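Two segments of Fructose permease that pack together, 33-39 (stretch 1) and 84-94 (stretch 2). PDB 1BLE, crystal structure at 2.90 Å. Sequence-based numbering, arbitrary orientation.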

# COMPACT_ATOMS: atom_id res chain seq x y z
N VAL A 33 11.28 -4.95 -3.56
CA VAL A 33 11.16 -6.41 -3.79
C VAL A 33 11.18 -6.58 -5.31
O VAL A 33 10.41 -5.93 -6.03
CB VAL A 33 9.85 -6.99 -3.17
CG1 VAL A 33 9.61 -8.40 -3.65
CG2 VAL A 33 10.00 -7.05 -1.69
N VAL A 34 12.13 -7.36 -5.79
CA VAL A 34 12.26 -7.56 -7.24
C VAL A 34 11.79 -8.99 -7.56
O VAL A 34 12.37 -9.96 -7.09
CB VAL A 34 13.75 -7.33 -7.68
CG1 VAL A 34 13.89 -7.35 -9.16
CG2 VAL A 34 14.27 -6.01 -7.14
N SER A 35 10.68 -9.10 -8.29
CA SER A 35 10.13 -10.41 -8.65
C SER A 35 9.02 -10.20 -9.62
O SER A 35 8.14 -9.42 -9.34
CB SER A 35 9.57 -11.14 -7.42
OG SER A 35 8.60 -12.11 -7.81
N ASP A 36 9.03 -10.92 -10.75
CA ASP A 36 7.98 -10.78 -11.76
C ASP A 36 6.64 -11.32 -11.25
O ASP A 36 5.63 -10.64 -11.35
CB ASP A 36 8.36 -11.46 -13.08
CG ASP A 36 9.45 -10.71 -13.86
OD1 ASP A 36 10.55 -10.46 -13.30
OD2 ASP A 36 9.22 -10.39 -15.05
N ASP A 37 6.66 -12.48 -10.59
CA ASP A 37 5.46 -13.11 -10.04
C ASP A 37 4.73 -12.19 -9.04
O ASP A 37 3.55 -11.92 -9.17
CB ASP A 37 5.82 -14.42 -9.30
CG ASP A 37 6.36 -15.54 -10.23
OD1 ASP A 37 7.31 -15.29 -11.02
OD2 ASP A 37 5.87 -16.69 -10.11
N ILE A 38 5.45 -11.74 -8.03
CA ILE A 38 4.93 -10.87 -6.99
C ILE A 38 4.44 -9.51 -7.53
O ILE A 38 3.55 -8.89 -6.96
CB ILE A 38 6.04 -10.65 -5.91
CG1 ILE A 38 6.28 -11.92 -5.10
CG2 ILE A 38 5.73 -9.50 -5.00
CD1 ILE A 38 7.58 -11.95 -4.32
N ALA A 39 4.97 -9.07 -8.65
CA ALA A 39 4.60 -7.76 -9.19
C ALA A 39 3.33 -7.77 -9.98
O ALA A 39 2.79 -6.71 -10.25
CB ALA A 39 5.73 -7.23 -10.05
N PHE A 84 14.90 -10.55 -2.82
CA PHE A 84 14.62 -11.52 -3.88
C PHE A 84 14.03 -12.79 -3.29
O PHE A 84 14.31 -13.15 -2.16
CB PHE A 84 15.93 -11.87 -4.65
CG PHE A 84 16.52 -10.71 -5.42
CD1 PHE A 84 16.07 -10.39 -6.68
CD2 PHE A 84 17.48 -9.90 -4.84
CE1 PHE A 84 16.58 -9.27 -7.34
CE2 PHE A 84 17.97 -8.79 -5.49
CZ PHE A 84 17.53 -8.48 -6.73
N GLU A 85 13.17 -13.45 -4.05
CA GLU A 85 12.54 -14.72 -3.63
C GLU A 85 13.53 -15.85 -3.90
O GLU A 85 13.52 -16.86 -3.19
CB GLU A 85 11.36 -15.05 -4.53
CG GLU A 85 9.98 -14.91 -4.05
CD GLU A 85 9.04 -15.42 -5.14
OE1 GLU A 85 8.99 -14.81 -6.25
OE2 GLU A 85 8.39 -16.47 -4.93
N ASN A 86 14.33 -15.70 -4.96
CA ASN A 86 15.27 -16.74 -5.43
C ASN A 86 16.48 -16.19 -6.20
O ASN A 86 16.51 -15.01 -6.53
CB ASN A 86 14.49 -17.67 -6.37
CG ASN A 86 13.86 -16.93 -7.55
OD1 ASN A 86 12.65 -17.00 -7.79
ND2 ASN A 86 14.69 -16.21 -8.30
N PRO A 87 17.46 -17.05 -6.56
CA PRO A 87 18.66 -16.61 -7.30
C PRO A 87 18.50 -16.40 -8.85
O PRO A 87 19.36 -15.79 -9.50
CB PRO A 87 19.67 -17.71 -7.01
CG PRO A 87 19.06 -18.48 -5.86
CD PRO A 87 17.61 -18.44 -6.11
N SER A 88 17.40 -16.86 -9.45
CA SER A 88 17.24 -16.69 -10.88
C SER A 88 16.87 -15.26 -11.23
O SER A 88 17.36 -14.70 -12.20
CB SER A 88 16.20 -17.66 -11.40
OG SER A 88 16.45 -18.93 -10.84
N ASP A 89 15.96 -14.67 -10.47
CA ASP A 89 15.59 -13.30 -10.75
C ASP A 89 16.83 -12.41 -10.55
O ASP A 89 16.87 -11.33 -11.11
CB ASP A 89 14.47 -12.87 -9.80
CG ASP A 89 13.17 -13.59 -10.05
OD1 ASP A 89 12.73 -13.65 -11.21
OD2 ASP A 89 12.54 -14.05 -9.06
N ILE A 90 17.81 -12.82 -9.74
CA ILE A 90 19.01 -11.99 -9.54
C ILE A 90 19.83 -12.05 -10.81
O ILE A 90 20.41 -11.06 -11.24
CB ILE A 90 19.91 -12.44 -8.40
CG1 ILE A 90 19.18 -12.40 -7.05
CG2 ILE A 90 21.07 -11.51 -8.32
CD1 ILE A 90 20.10 -12.61 -5.84
N VAL A 91 19.85 -13.24 -11.40
CA VAL A 91 20.54 -13.48 -12.67
C VAL A 91 19.78 -12.67 -13.73
O VAL A 91 20.39 -11.85 -14.41
CB VAL A 91 20.57 -15.02 -13.01
CG1 VAL A 91 20.65 -15.24 -14.53
CG2 VAL A 91 21.74 -15.70 -12.27
N SER A 92 18.45 -12.86 -13.82
CA SER A 92 17.64 -12.10 -14.76
C SER A 92 17.90 -10.60 -14.65
O SER A 92 17.97 -9.92 -15.67
CB SER A 92 16.16 -12.32 -14.50
OG SER A 92 15.80 -13.67 -14.66
N LEU A 93 18.09 -10.08 -13.43
CA LEU A 93 18.30 -8.64 -13.24
C LEU A 93 19.65 -8.19 -13.71
O LEU A 93 19.81 -7.03 -14.10
CB LEU A 93 18.11 -8.21 -11.77
CG LEU A 93 18.26 -6.73 -11.38
CD1 LEU A 93 17.22 -5.85 -12.07
CD2 LEU A 93 18.21 -6.58 -9.88
N ILE A 94 20.64 -9.07 -13.62
CA ILE A 94 21.99 -8.73 -14.06
C ILE A 94 22.06 -8.74 -15.59
O ILE A 94 22.78 -7.95 -16.20
CB ILE A 94 23.04 -9.67 -13.46
CG1 ILE A 94 23.12 -9.42 -11.95
CG2 ILE A 94 24.39 -9.44 -14.05
CD1 ILE A 94 23.90 -10.48 -11.18
O HOH W 1 13.04 -12.41 -6.64
O HOH W 2 9.54 -14.34 -9.19

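The two stretches bury 331 Å² between them, counting both sides, and no clear direct hydrogen bond crosses the contact. The contact consists of apolar packing and polar groups linked through two ordered waters, and both can be followed along the second stretch.

Phe84 opens it. Its CA lies 5.7 Å from the CA of Val34, the closest backbone pairing at this end, yet its CA-to-CB bond points sideways. With chi1 at -65° (m) and chi2 at -84°, the ring nonetheless reaches the first stretch, bringing Phe84 CE1 to 3.4 Å from Val34 CB. The approach is oblique to the ring. Val34, a buried strand residue whose CB points toward the second stretch, has 88 Å² covered here, more than any other residue of the contact; a compact, branched apolar side chain suits a site where it meets the apolar side chains of Phe84 and Leu93.

At Glu85 the character turns polar. Its backbone N donates to water 1 (2.8 Å from Glu85 N to the water O), which in turn donates to Val34 O at 2.6 Å and to Asp89 OD2 at 3.0 Å. One water thus satisfies a strand carbonyl, a loop amide and a carboxylate. The CA-to-CB bond of Glu85 points toward the first stretch, with chi1 between wells at -107°, chi2 extended at -176° and chi3 at -64°. This places Glu85 OE1 3.1 Å from Ser35 OG, a separation that does not by itself establish a hydrogen bond, and 3.7 Å from Ile38 CD1, so the carboxylate also lies against an aliphatic end.

Ser35 OG has a second role: it accepts from Ile38 N (3.2 Å from Ile38 N to Ser35 OG, N-H...O angle 166°), capping the weakly bonded helix that follows. A small hydroxyl residue suits this N-cap. Water 2 lies 2.8 Å from Ser35 OG and is 3.0 Å from Glu85 OE1 and 3.0 Å from Asp89 OD2, tying the cap to the second stretch.

Asn86, Pro87 and Ser88 contribute no contact, and the chain passes into helix. There Asp89 turns its CB toward the first stretch, with chi1 at -67° (m), and its OD2 accepts from water 1 and is among the acceptors competing for the protons of water 2. Its other oxygen has a less favourable neighbour: Asp89 OD1 and Asp36 OD1 are like charges 4.4 Å apart.

One helical turn later, Leu93 N bonds to Asp89 O at 2.9 Å, and the CA-to-CB bond of Leu93 also points toward the first stretch. Its CD2 reaches to 4.4 Å from Val34 CG1, adding a looser apolar contact around the same valine.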